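Local structure of hydrogen peroxide-inducible genes activator (Corynebacterium glutamicum, 6G1D) at residues Asp199-Asp204 against Gln242-Gly247; Ser235-Val240 against Thr251-Ser256; Glu261-Gly266 against Thr317-Lys322; Ile107-Pro112 against His207-Gln212. The protein probably acts as a LysR-type transcription factor that senses hydrogen peroxide through its regulatory domain and activates peroxide-inducible genes. The protein carries 1 engineered substitution. All coordinates share one frame; numbering follows the deposited sequence.

From the N terminus, interaction 4 closes first. It brings 107-112, at the start of helix 111-125, to 207-212, at the start of helix 208-219, across 94 intervening residues and round a sulfate. Interaction 1 begins before that loop is complete, so the two cross. It sets the extended run 199-204 against the end of helix 237-245. Interaction 2 crosses interaction 1: the start of the same helix packs on strand 251-254, closing a short loop. Interaction 3 opens after all the others have closed and lays the tail after helix 293-316 against the loop after helix 258-261. None nests within another. Interactions 1 and 2 share helix 237-245, and Gln242 with Arg264 joins interactions 1 and 3.

Interaction 1. Residues Asp199-Asp204 against Gln242-Gly247; sequences DLLLLD and QLVVAG
Leu201 carries this contact from its side with a single methyl. Its CD1 lies 3.7 Å from CB of Leu243 and 4.2 Å from CG2 of Val244. It therefore meets two consecutive residues on one side of the last helical turn. Leu201 reaches them with an extended chain: CG is anti to its own carbonyl carbon (chi1 -57°) and CD1 continues outward. Leu243 is touched at the root of its side chain, not at its end, while Val244 offers one branch. The leucine lies at a slant to both partners. No hydrogen bond joins the segments, and the contact is purely apolar.

Both segments belong to the regulatory domain, which has the periplasmic binding protein-like fold of LysR regulators. Helix 237-245 lies here over an extended run that precedes helix 208-219. Asp199 and Leu201 bond through their backbones to Ser250, so the run 199-204 borders the chain that enters strand 251-254. Leu200 and Leu202 pack on Ile213 of helix 208-219.

Ala246 N makes the last regular helical bond, to Gln242 O at 3.1 Å. The helix end is closed by a Schellman motif. Gly247 has a positive phi of 78°, and its N bonds to Val244 O at 3.0 Å. Val244 also packs on Leu267 of strand 267-287. Farther out, Leu243 touches Leu115 of the second subunit, and Gln242 NE2 bonds to Pro112 O of that subunit.

Interaction 2. Residues Ser235-Val240 against Thr251-Ser256; sequences SSLTTV and TLVPIS
Val240 points CG1 anti to its backbone N (chi1 172°), which carries this methyl off the helix to Thr251. In Thr251 it is OG1 that is anti to the backbone N (chi1 -159°), which leaves CG2 between N and the carbonyl carbon. Val240 CG1 to Thr251 CG2 is 3.7 Å. This is helix-on-sheet packing in the regulatory domain of a LysR-type protein. The first turn of helix 237-245 lies on strand 251-254, the outermost strand of its sheet within this chain.

One turn earlier, Leu237 sits over Val253. Both its methyls face the CG1 branch of Val253, with Leu237 CD2 at 4.0 Å from Val253 CG1. The other methyl, CD1, also approaches CD of Pro254, at 4.3 Å. Residues 251 and 253 point to the helix. Leu252 between them points away from helix 237-245, and its side chain packs on Ile213 and Leu216 of helix 208-219. The buried Thr251 OG1 bonds to the backbone O of Leu201.

The helix start is also held from outside the chain. Glu135 of the second subunit accepts from Ser235 N and bonds with the Thr239 hydroxyl. Within the segment, Ser236 stands at the N-cap, and its OG takes a weak capping bond from Thr239 N at 3.4 Å.

Interaction 3. Residues Glu261-Gly266 against Thr317-Lys322; sequences ECTRPG and TGITLK
Two threonines meet here through their methyls and not their hydroxyls: Thr263 CG2 lies 4.1 Å from Thr317 CG2, and the two side chains run at about a right angle. The loop 261-266 belongs to the regulatory domain, with its periplasmic binding protein-like fold. It links helix 258-261 to strand 267-287, and the tail after helix 293-316 packs on it.

Ile319 adds a third methyl. Its CD1 comes 4.0 Å from Cys262 O, beside the carbonyl, and no hydrogen bond crosses the contact. Thr263 CG2 also nears Ile319 CD1 at 4.3 Å, so one methyl serves two partners. Ile319 reaches this far because CG1 is anti to its carbonyl carbon (chi1 -72°) and CD1 extends the chain.

The Thr317 hydroxyl has another task. OG1 bonds to Ala314 O in the helix and accepts from Ile319 N at 3.2 Å. The latter bond makes an ST turn over Gly318, whose phi is positive, and fixes Ile319 next to Thr317. Ile319 also packs on Ile258 and on Ile175 of strand 164-179.

The facing loop is braced by Arg264, which folds back on Glu261. Its NH2 makes a salt bridge with Glu261 OE1 at 3.0 Å. Its NE bonds to Glu261 O, also at 3.0 Å, with that oxygen tilted 22° out of the guanidinium plane.

Interaction 4. Residues Ile107-Pro112 against His207-Gln212; sequences IPTAAP and HSLHDQ. Engineered in segment 207-212: Ser208 (natural residue Cys). With SO4 (sulfate ion), chain M.
Three side-chain pairs face each other round a sulfate ion. Thr109 CG2 meets Leu209 CD2 at 4.1 Å. Pro108 CG comes obliquely to the His207 ring, 4.2 Å from CE1. Ile107 CD1 lies 3.9 Å from OG of Ser208, an engineered residue that replaces the natural cysteine. No hydrogen bond links the two segments directly; the sulfate bridges them.

The His207 ring turns its edge to the ion, and O4 lies near the ring plane. The bond from His207 ND1 to sulfate O4 is very short at 2.5 Å, and its exact length is doubtful. Thr109 N bonds to sulfate O1 at 2.9 Å. Thr109 OG1 also lies close to O1, at a doubtful 2.4 Å. Its place between the backbone N and the carbonyl carbon (chi1 68°) turns it to the amide's side. The start of helix 208-219 supplies two more donors: Ser208 N to O2 at 3.0 Å and Leu209 N to O3 at 2.7 Å. Amides gathered at a helix start would favour an anion here. The sulfate probably comes from the crystallisation liquor. Its place beside the substituted cysteine is consistent with this being the peroxide-sensing pocket of OxyR.

Ser235 of the second subunit packs against Pro108. Arg280 bonds to Thr109 OG1 and packs on Ile107. Met155 also touches Ile107, and Pro108 rests on Glu135. The pocket lies between the starts of helices 111-125 and 208-219, bordered by strands 129-135 (Glu135), 152-156 (Met155) and 267-287 (Arg280).

Interaction 1. Residues Asp199-Asp204 against Gln242-Gly247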
loop_
_atom_site.group_PDB
_atom_site.type_symbol
_atom_site.label_atom_id
_atom_site.label_comp_id
_atom_site.label_asym_id
_atom_site.label_seq_id
_atom_site.Cartn_x
_atom_site.Cartn_y
_atom_site.Cartn_z
ATOM N N ASP B 199 -14.035 -27.595 7.430
ATOM C CA ASP B 199 -13.477 -26.306 7.831
ATOM C C ASP B 199 -12.879 -25.724 6.568
ATOM O O ASP B 199 -11.761 -26.089 6.211
ATOM C CB ASP B 199 -12.411 -26.471 8.929
ATOM C CG ASP B 199 -13.009 -26.943 10.248
ATOM O OD1 ASP B 199 -12.396 -27.829 10.871
ATOM O OD2 ASP B 199 -14.105 -26.461 10.647
ATOM N N LEU B 200 -13.620 -24.842 5.913
ATOM C CA LEU B 200 -13.182 -24.284 4.637
ATOM C C LEU B 200 -12.080 -23.267 4.825
ATOM O O LEU B 200 -12.212 -22.365 5.649
ATOM C CB LEU B 200 -14.358 -23.653 3.883
ATOM C CG LEU B 200 -15.433 -24.623 3.445
ATOM C CD1 LEU B 200 -16.619 -23.804 2.910
ATOM C CD2 LEU B 200 -14.871 -25.605 2.404
ATOM N N LEU B 201 -10.990 -23.428 4.074
ATOM C CA LEU B 201 -9.929 -22.416 3.969
ATOM C C LEU B 201 -10.122 -21.775 2.629
ATOM O O LEU B 201 -10.052 -22.443 1.592
ATOM C CB LEU B 201 -8.543 -23.045 4.043
ATOM C CG LEU B 201 -8.282 -23.866 5.281
ATOM C CD1 LEU B 201 -7.075 -24.774 5.147
ATOM C CD2 LEU B 201 -8.068 -22.952 6.459
ATOM N N LEU B 202 -10.348 -20.478 2.639
ATOM C CA LEU B 202 -10.670 -19.706 1.440
ATOM C C LEU B 202 -9.606 -18.639 1.231
ATOM O O LEU B 202 -8.913 -18.192 2.166
ATOM C CB LEU B 202 -12.040 -19.043 1.573
ATOM C CG LEU B 202 -13.225 -19.997 1.870
ATOM C CD1 LEU B 202 -14.530 -19.253 2.058
ATOM C CD2 LEU B 202 -13.380 -21.006 0.742
ATOM N N LEU B 203 -9.480 -18.230 -0.027
ATOM C CA LEU B 203 -8.724 -17.053 -0.356
ATOM C C LEU B 203 -9.481 -15.858 0.283
ATOM O O LEU B 203 -10.679 -15.985 0.606
ATOM C CB LEU B 203 -8.668 -16.915 -1.860
ATOM C CG LEU B 203 -7.925 -17.997 -2.634
ATOM C CD1 LEU B 203 -8.076 -17.747 -4.138
ATOM C CD2 LEU B 203 -6.472 -18.097 -2.161
ATOM N N ASP B 204 -8.811 -14.732 0.477
ATOM C CA ASP B 204 -9.471 -13.548 1.076
ATOM C C ASP B 204 -10.570 -12.993 0.149
ATOM O O ASP B 204 -10.719 -13.442 -0.994
ATOM C CB ASP B 204 -8.462 -12.455 1.452
ATOM C CG ASP B 204 -7.751 -11.899 0.255
ATOM O OD1 ASP B 204 -6.678 -12.454 -0.038
ATOM O OD2 ASP B 204 -8.290 -11.007 -0.448
ATOM N N GLN B 242 -0.924 -26.073 1.013
ATOM C CA GLN B 242 -0.020 -26.420 2.100
ATOM C C GLN B 242 -0.764 -26.503 3.435
ATOM O O GLN B 242 -0.464 -27.358 4.280
ATOM C CB GLN B 242 1.153 -25.433 2.235
ATOM C CG GLN B 242 1.930 -25.052 0.979
ATOM C CD GLN B 242 2.596 -26.265 0.282
ATOM O OE1 GLN B 242 1.992 -27.322 0.153
ATOM N NE2 GLN B 242 3.851 -26.118 -0.134
ATOM N N LEU B 243 -1.726 -25.615 3.630
ATOM C CA LEU B 243 -2.550 -25.625 4.866
ATOM C C LEU B 243 -3.414 -26.874 4.891
ATOM O O LEU B 243 -3.582 -27.473 5.944
ATOM C CB LEU B 243 -3.402 -24.339 5.006
ATOM C CG LEU B 243 -2.549 -23.066 4.994
ATOM C CD1 LEU B 243 -3.406 -21.818 5.001
ATOM C CD2 LEU B 243 -1.586 -22.978 6.166
ATOM N N VAL B 244 -3.950 -27.264 3.728
ATOM C CA VAL B 244 -4.784 -28.460 3.625
ATOM C C VAL B 244 -3.947 -29.700 3.926
ATOM O O VAL B 244 -4.393 -30.568 4.690
ATOM C CB VAL B 244 -5.465 -28.581 2.246
ATOM C CG1 VAL B 244 -6.152 -29.937 2.109
ATOM C CG2 VAL B 244 -6.479 -27.475 2.026
ATOM N N VAL B 245 -2.735 -29.779 3.369
ATOM C CA VAL B 245 -1.831 -30.927 3.633
ATOM C C VAL B 245 -1.541 -31.035 5.117
ATOM O O VAL B 245 -1.528 -32.101 5.681
ATOM C CB VAL B 245 -0.495 -30.790 2.853
ATOM C CG1 VAL B 245 0.552 -31.784 3.324
ATOM C CG2 VAL B 245 -0.719 -30.953 1.369
ATOM N N ALA B 246 -1.327 -29.899 5.756
ATOM C CA ALA B 246 -1.052 -29.824 7.205
ATOM C C ALA B 246 -2.266 -30.082 8.106
ATOM O O ALA B 246 -2.121 -29.993 9.327
ATOM C CB ALA B 246 -0.407 -28.490 7.556
ATOM N N GLY B 247 -3.436 -30.386 7.528
ATOM C CA GLY B 247 -4.653 -30.707 8.298
ATOM C C GLY B 247 -5.391 -29.496 8.903
ATOM O O GLY B 247 -6.188 -29.662 9.784
#

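Interaction 2. Residues Ser235-Val240 against Thr251-Ser256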
loop_
_atom_site.group_PDB
_atom_site.type_symbol
_atom_site.label_atom_id
_atom_site.label_comp_id
_atom_site.label_asym_id
_atom_site.label_seq_id
_atom_site.Cartn_x
_atom_site.Cartn_y
_atom_site.Cartn_z
ATOM N N SER B 235 -3.314 -15.771 0.354
ATOM C CA SER B 235 -3.479 -15.003 -0.858
ATOM C C SER B 235 -3.410 -15.838 -2.141
ATOM O O SER B 235 -3.773 -15.338 -3.198
ATOM C CB SER B 235 -2.494 -13.826 -0.919
ATOM O OG SER B 235 -1.175 -14.239 -0.690
ATOM N N SER B 236 -2.962 -17.103 -2.056
ATOM C CA SER B 236 -2.837 -17.976 -3.229
ATOM C C SER B 236 -3.289 -19.399 -2.940
ATOM O O SER B 236 -3.174 -19.870 -1.814
ATOM C CB SER B 236 -1.378 -18.025 -3.704
ATOM O OG SER B 236 -0.527 -18.570 -2.682
ATOM N N LEU B 237 -3.767 -20.088 -3.964
ATOM C CA LEU B 237 -4.146 -21.484 -3.860
ATOM C C LEU B 237 -3.005 -22.385 -3.435
ATOM O O LEU B 237 -3.260 -23.318 -2.696
ATOM C CB LEU B 237 -4.753 -21.986 -5.158
ATOM C CG LEU B 237 -6.116 -21.466 -5.516
ATOM C CD1 LEU B 237 -6.627 -22.102 -6.790
ATOM C CD2 LEU B 237 -7.103 -21.777 -4.399
ATOM N N THR B 238 -1.759 -22.093 -3.824
ATOM C CA THR B 238 -0.651 -22.965 -3.417
ATOM C C THR B 238 -0.451 -22.897 -1.902
ATOM O O THR B 238 -0.181 -23.920 -1.273
ATOM C CB THR B 238 0.665 -22.650 -4.184
ATOM O OG1 THR B 238 0.428 -22.747 -5.588
ATOM C CG2 THR B 238 1.820 -23.590 -3.806
ATOM N N THR B 239 -0.600 -21.713 -1.301
ATOM C CA THR B 239 -0.550 -21.598 0.165
ATOM C C THR B 239 -1.703 -22.350 0.815
ATOM O O THR B 239 -1.500 -23.053 1.787
ATOM C CB THR B 239 -0.512 -20.134 0.613
ATOM O OG1 THR B 239 0.703 -19.563 0.141
ATOM C CG2 THR B 239 -0.582 -20.006 2.126
ATOM N N VAL B 240 -2.891 -22.257 0.247
ATOM C CA VAL B 240 -4.038 -22.974 0.793
ATOM C C VAL B 240 -3.750 -24.501 0.762
ATOM O O VAL B 240 -4.026 -25.184 1.744
ATOM C CB VAL B 240 -5.343 -22.633 0.040
ATOM C CG1 VAL B 240 -6.530 -23.497 0.462
ATOM C CG2 VAL B 240 -5.678 -21.152 0.306
ATOM N N THR B 251 -10.657 -27.289 1.068
ATOM C CA THR B 251 -11.061 -26.207 0.163
ATOM C C THR B 251 -11.717 -26.722 -1.104
ATOM O O THR B 251 -11.896 -27.928 -1.281
ATOM C CB THR B 251 -9.872 -25.248 -0.112
ATOM O OG1 THR B 251 -10.346 -23.963 -0.568
ATOM C CG2 THR B 251 -8.915 -25.845 -1.131
ATOM N N LEU B 252 -12.151 -25.782 -1.936
ATOM C CA LEU B 252 -12.605 -26.088 -3.298
ATOM C C LEU B 252 -11.717 -25.327 -4.292
ATOM O O LEU B 252 -11.373 -24.186 -4.049
ATOM C CB LEU B 252 -14.057 -25.741 -3.526
ATOM C CG LEU B 252 -15.127 -26.670 -2.947
ATOM C CD1 LEU B 252 -15.163 -26.641 -1.415
ATOM C CD2 LEU B 252 -16.493 -26.362 -3.504
ATOM N N VAL B 253 -11.325 -25.995 -5.367
ATOM C CA VAL B 253 -10.560 -25.354 -6.428
ATOM C C VAL B 253 -11.224 -25.622 -7.786
ATOM O O VAL B 253 -11.967 -26.588 -7.964
ATOM C CB VAL B 253 -9.084 -25.768 -6.452
ATOM C CG1 VAL B 253 -8.440 -25.462 -5.110
ATOM C CG2 VAL B 253 -8.906 -27.228 -6.857
ATOM N N PRO B 254 -10.967 -24.738 -8.756
ATOM C CA PRO B 254 -11.443 -25.021 -10.117
ATOM C C PRO B 254 -10.705 -26.199 -10.701
ATOM O O PRO B 254 -9.524 -26.368 -10.406
ATOM C CB PRO B 254 -11.079 -23.751 -10.893
ATOM C CG PRO B 254 -10.683 -22.754 -9.860
ATOM C CD PRO B 254 -10.201 -23.481 -8.680
ATOM N N ILE B 255 -11.372 -27.011 -11.518
ATOM C CA ILE B 255 -10.731 -28.208 -12.048
ATOM C C ILE B 255 -9.463 -27.974 -12.879
ATOM O O ILE B 255 -8.570 -28.815 -12.876
ATOM C CB ILE B 255 -11.684 -29.127 -12.809
ATOM C CG1 ILE B 255 -12.363 -28.440 -14.001
ATOM C CG2 ILE B 255 -12.698 -29.755 -11.833
ATOM C CD1 ILE B 255 -12.957 -29.478 -14.937
ATOM N N SER B 256 -9.348 -26.827 -13.537
ATOM C CA SER B 256 -8.111 -26.501 -14.278
ATOM C C SER B 256 -6.914 -26.405 -13.367
ATOM O O SER B 256 -5.803 -26.594 -13.821
ATOM C CB SER B 256 -8.242 -25.210 -15.106
ATOM O OG SER B 256 -8.405 -24.078 -14.258
#

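Interaction 3. Residues Glu261-Gly266 against Thr317-Lys322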
loop_
_atom_site.group_PDB
_atom_site.type_symbol
_atom_site.label_atom_id
_atom_site.label_comp_id
_atom_site.label_asym_id
_atom_site.label_seq_id
_atom_site.Cartn_x
_atom_site.Cartn_y
_atom_site.Cartn_z
ATOM N N GLU B 261 -1.846 -27.859 -8.640
ATOM C CA GLU B 261 -2.019 -27.642 -7.209
ATOM C C GLU B 261 -2.335 -28.906 -6.407
ATOM O O GLU B 261 -1.977 -28.964 -5.235
ATOM C CB GLU B 261 -3.168 -26.629 -6.975
ATOM C CG GLU B 261 -3.081 -25.290 -7.702
ATOM C CD GLU B 261 -1.907 -24.373 -7.305
ATOM O OE1 GLU B 261 -1.155 -24.728 -6.375
ATOM O OE2 GLU B 261 -1.736 -23.270 -7.942
ATOM N N CYS B 262 -3.014 -29.883 -7.016
ATOM C CA CYS B 262 -3.648 -30.989 -6.279
ATOM C C CYS B 262 -2.981 -32.337 -6.380
ATOM O O CYS B 262 -3.551 -33.303 -5.901
ATOM C CB CYS B 262 -5.083 -31.191 -6.743
ATOM S SG CYS B 262 -6.046 -29.722 -6.608
ATOM N N THR B 263 -1.797 -32.400 -6.990
ATOM C CA THR B 263 -1.046 -33.651 -7.121
ATOM C C THR B 263 0.074 -33.767 -6.105
ATOM O O THR B 263 0.690 -34.828 -6.009
ATOM C CB THR B 263 -0.434 -33.799 -8.522
ATOM O OG1 THR B 263 0.503 -32.746 -8.749
ATOM C CG2 THR B 263 -1.542 -33.747 -9.577
ATOM N N ARG B 264 0.334 -32.704 -5.322
ATOM C CA ARG B 264 1.383 -32.800 -4.309
ATOM C C ARG B 264 1.018 -33.867 -3.265
ATOM O O ARG B 264 -0.162 -34.175 -3.105
ATOM C CB ARG B 264 1.654 -31.455 -3.670
ATOM C CG ARG B 264 0.557 -30.961 -2.779
ATOM C CD ARG B 264 0.771 -29.500 -2.396
ATOM N NE ARG B 264 0.425 -28.632 -3.501
ATOM C CZ ARG B 264 0.772 -27.356 -3.625
ATOM N NH1 ARG B 264 1.477 -26.741 -2.672
ATOM N NH2 ARG B 264 0.381 -26.675 -4.703
ATOM N N PRO B 265 2.024 -34.453 -2.598
ATOM C CA PRO B 265 1.732 -35.515 -1.614
ATOM C C PRO B 265 0.924 -34.972 -0.427
ATOM O O PRO B 265 1.138 -33.812 -0.022
ATOM C CB PRO B 265 3.130 -35.929 -1.110
ATOM C CG PRO B 265 4.106 -35.403 -2.121
ATOM C CD PRO B 265 3.475 -34.168 -2.674
ATOM N N GLY B 266 -0.023 -35.767 0.061
ATOM C CA GLY B 266 -0.834 -35.410 1.211
ATOM C C GLY B 266 -2.196 -34.811 0.937
ATOM O O GLY B 266 -2.888 -34.417 1.903
ATOM N N THR B 317 -4.329 -36.801 -14.908
ATOM C CA THR B 317 -3.724 -37.078 -13.607
ATOM C C THR B 317 -4.302 -38.326 -12.966
ATOM O O THR B 317 -3.727 -38.839 -12.032
ATOM C CB THR B 317 -3.936 -35.942 -12.594
ATOM O OG1 THR B 317 -5.330 -35.777 -12.362
ATOM C CG2 THR B 317 -3.344 -34.649 -13.106
ATOM N N GLY B 318 -5.464 -38.768 -13.419
ATOM C CA GLY B 318 -6.170 -39.892 -12.795
ATOM C C GLY B 318 -7.184 -39.463 -11.758
ATOM O O GLY B 318 -7.958 -40.315 -11.292
ATOM N N ILE B 319 -7.216 -38.168 -11.414
ATOM C CA ILE B 319 -8.109 -37.658 -10.385
ATOM C C ILE B 319 -9.482 -37.583 -11.040
ATOM O O ILE B 319 -9.627 -37.058 -12.134
ATOM C CB ILE B 319 -7.586 -36.290 -9.882
ATOM C CG1 ILE B 319 -6.319 -36.549 -9.037
ATOM C CG2 ILE B 319 -8.649 -35.524 -9.112
ATOM C CD1 ILE B 319 -5.455 -35.339 -8.773
ATOM N N THR B 320 -10.497 -38.141 -10.365
ATOM C CA THR B 320 -11.819 -38.264 -10.950
ATOM C C THR B 320 -12.447 -36.892 -10.898
ATOM O O THR B 320 -12.327 -36.220 -9.885
ATOM C CB THR B 320 -12.674 -39.279 -10.168
ATOM O OG1 THR B 320 -11.990 -40.530 -10.166
ATOM C CG2 THR B 320 -14.073 -39.485 -10.795
ATOM N N LEU B 321 -13.062 -36.475 -12.012
ATOM C CA LEU B 321 -13.685 -35.175 -12.134
ATOM C C LEU B 321 -15.185 -35.230 -11.897
ATOM O O LEU B 321 -15.792 -36.265 -12.021
ATOM C CB LEU B 321 -13.397 -34.595 -13.515
ATOM C CG LEU B 321 -11.891 -34.467 -13.843
ATOM C CD1 LEU B 321 -11.733 -33.868 -15.232
ATOM C CD2 LEU B 321 -11.105 -33.708 -12.778
ATOM N N LYS B 322 -15.767 -34.090 -11.555
ATOM C CA LYS B 322 -17.206 -33.976 -11.398
ATOM C C LYS B 322 -17.935 -34.484 -12.632
ATOM O O LYS B 322 -17.548 -34.183 -13.752
ATOM C CB LYS B 322 -17.557 -32.499 -11.147
ATOM C CG LYS B 322 -19.031 -32.136 -11.068
ATOM C CD LYS B 322 -19.690 -32.722 -9.812
ATOM C CE LYS B 322 -20.948 -31.937 -9.456
ATOM N NZ LYS B 322 -21.957 -32.057 -10.519
#

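Interaction 4. Residues Ile107-Pro112 against His207-Gln212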
loop_
_atom_site.group_PDB
_atom_site.type_symbol
_atom_site.label_atom_id
_atom_site.label_comp_id
_atom_site.label_asym_id
_atom_site.label_seq_id
_atom_site.Cartn_x
_atom_site.Cartn_y
_atom_site.Cartn_z
ATOM N N ILE B 107 -7.877 -13.282 -14.105
ATOM C CA ILE B 107 -7.987 -13.505 -12.666
ATOM C C ILE B 107 -6.991 -14.585 -12.163
ATOM O O ILE B 107 -6.670 -15.538 -12.902
ATOM C CB ILE B 107 -9.430 -13.836 -12.238
ATOM C CG1 ILE B 107 -9.946 -15.120 -12.891
ATOM C CG2 ILE B 107 -10.372 -12.673 -12.554
ATOM C CD1 ILE B 107 -11.270 -15.579 -12.340
ATOM N N PRO B 108 -6.466 -14.419 -10.935
ATOM C CA PRO B 108 -5.370 -15.285 -10.485
ATOM C C PRO B 108 -5.694 -16.771 -10.325
ATOM O O PRO B 108 -4.772 -17.585 -10.356
ATOM C CB PRO B 108 -4.988 -14.716 -9.112
ATOM C CG PRO B 108 -5.634 -13.399 -8.996
ATOM C CD PRO B 108 -6.712 -13.291 -10.007
ATOM N N THR B 109 -6.966 -17.114 -10.126
ATOM C CA THR B 109 -7.372 -18.507 -10.021
ATOM C C THR B 109 -7.742 -19.140 -11.367
ATOM O O THR B 109 -8.238 -20.256 -11.377
ATOM C CB THR B 109 -8.546 -18.704 -9.022
ATOM O OG1 THR B 109 -9.739 -18.107 -9.535
ATOM C CG2 THR B 109 -8.180 -18.133 -7.652
ATOM N N ALA B 110 -7.564 -18.409 -12.471
ATOM C CA ALA B 110 -7.604 -18.992 -13.805
ATOM C C ALA B 110 -6.271 -18.908 -14.546
ATOM O O ALA B 110 -5.898 -19.876 -15.234
ATOM C CB ALA B 110 -8.698 -18.359 -14.631
ATOM N N ALA B 111 -5.541 -17.794 -14.380
ATOM C CA ALA B 111 -4.341 -17.496 -15.174
ATOM C C ALA B 111 -3.290 -18.614 -15.310
ATOM O O ALA B 111 -2.995 -19.043 -16.393
ATOM C CB ALA B 111 -3.654 -16.242 -14.626
ATOM N N PRO B 112 -2.725 -19.082 -14.179
ATOM C CA PRO B 112 -1.640 -20.037 -14.302
ATOM C C PRO B 112 -2.067 -21.348 -14.965
ATOM O O PRO B 112 -1.221 -22.041 -15.494
ATOM C CB PRO B 112 -1.189 -20.227 -12.854
ATOM C CG PRO B 112 -2.395 -19.836 -12.028
ATOM C CD PRO B 112 -3.022 -18.733 -12.775
ATOM N N HIS B 207 -10.892 -12.152 -3.915
ATOM C CA HIS B 207 -10.894 -13.179 -4.959
ATOM C C HIS B 207 -12.317 -13.619 -5.233
ATOM O O HIS B 207 -13.070 -13.925 -4.303
ATOM C CB HIS B 207 -10.038 -14.361 -4.498
ATOM C CG HIS B 207 -8.596 -14.012 -4.317
ATOM N ND1 HIS B 207 -7.645 -14.160 -5.316
ATOM C CD2 HIS B 207 -7.944 -13.480 -3.256
ATOM C CE1 HIS B 207 -6.461 -13.786 -4.851
ATOM N NE2 HIS B 207 -6.617 -13.357 -3.612
ATOM N N SER B 208 -12.708 -13.661 -6.497
ATOM C CA SER B 208 -14.062 -14.141 -6.864
ATOM C C SER B 208 -14.334 -15.613 -6.432
ATOM O O SER B 208 -15.481 -15.990 -6.169
ATOM C CB SER B 208 -14.310 -13.993 -8.380
ATOM O OG SER B 208 -13.399 -14.795 -9.134
ATOM N N LEU B 209 -13.286 -16.425 -6.346
ATOM C CA LEU B 209 -13.439 -17.797 -5.869
ATOM C C LEU B 209 -13.947 -17.846 -4.409
ATOM O O LEU B 209 -14.758 -18.713 -4.065
ATOM C CB LEU B 209 -12.123 -18.585 -5.990
ATOM C CG LEU B 209 -12.203 -20.071 -5.651
ATOM C CD1 LEU B 209 -13.200 -20.772 -6.553
ATOM C CD2 LEU B 209 -10.809 -20.709 -5.749
ATOM N N HIS B 210 -13.455 -16.959 -3.551
ATOM C CA HIS B 210 -14.023 -16.799 -2.201
ATOM C C HIS B 210 -15.554 -16.666 -2.250
ATOM O O HIS B 210 -16.282 -17.476 -1.676
ATOM C CB HIS B 210 -13.435 -15.544 -1.515
ATOM C CG HIS B 210 -14.024 -15.241 -0.172
ATOM N ND1 HIS B 210 -15.163 -14.472 -0.020
ATOM C CD2 HIS B 210 -13.715 -15.699 1.061
ATOM C CE1 HIS B 210 -15.480 -14.410 1.259
ATOM N NE2 HIS B 210 -14.629 -15.158 1.934
ATOM N N ASP B 211 -16.019 -15.658 -2.979
ATOM C CA ASP B 211 -17.440 -15.338 -3.064
ATOM C C ASP B 211 -18.245 -16.488 -3.643
ATOM O O ASP B 211 -19.361 -16.739 -3.223
ATOM C CB ASP B 211 -17.675 -14.087 -3.931
ATOM C CG ASP B 211 -16.864 -12.856 -3.454
ATOM O OD1 ASP B 211 -16.636 -12.719 -2.228
ATOM O OD2 ASP B 211 -16.465 -12.024 -4.318
ATOM N N GLN B 212 -17.680 -17.189 -4.619
ATOM C CA GLN B 212 -18.387 -18.305 -5.229
ATOM C C GLN B 212 -18.581 -19.485 -4.280
ATOM O O GLN B 212 -19.646 -20.123 -4.305
ATOM C CB GLN B 212 -17.682 -18.742 -6.508
ATOM C CG GLN B 212 -17.806 -17.706 -7.619
ATOM C CD GLN B 212 -16.700 -17.787 -8.648
ATOM O OE1 GLN B 212 -15.806 -18.632 -8.551
ATOM N NE2 GLN B 212 -16.745 -16.901 -9.635
HETATM S S SO4 M . -9.962 -14.818 -8.374
HETATM O O1 SO4 M . -9.473 -15.757 -9.658
HETATM O O2 SO4 M . -10.753 -13.341 -8.696
HETATM O O3 SO4 M . -10.920 -15.885 -7.524
HETATM O O4 SO4 M . -8.578 -14.475 -7.611
#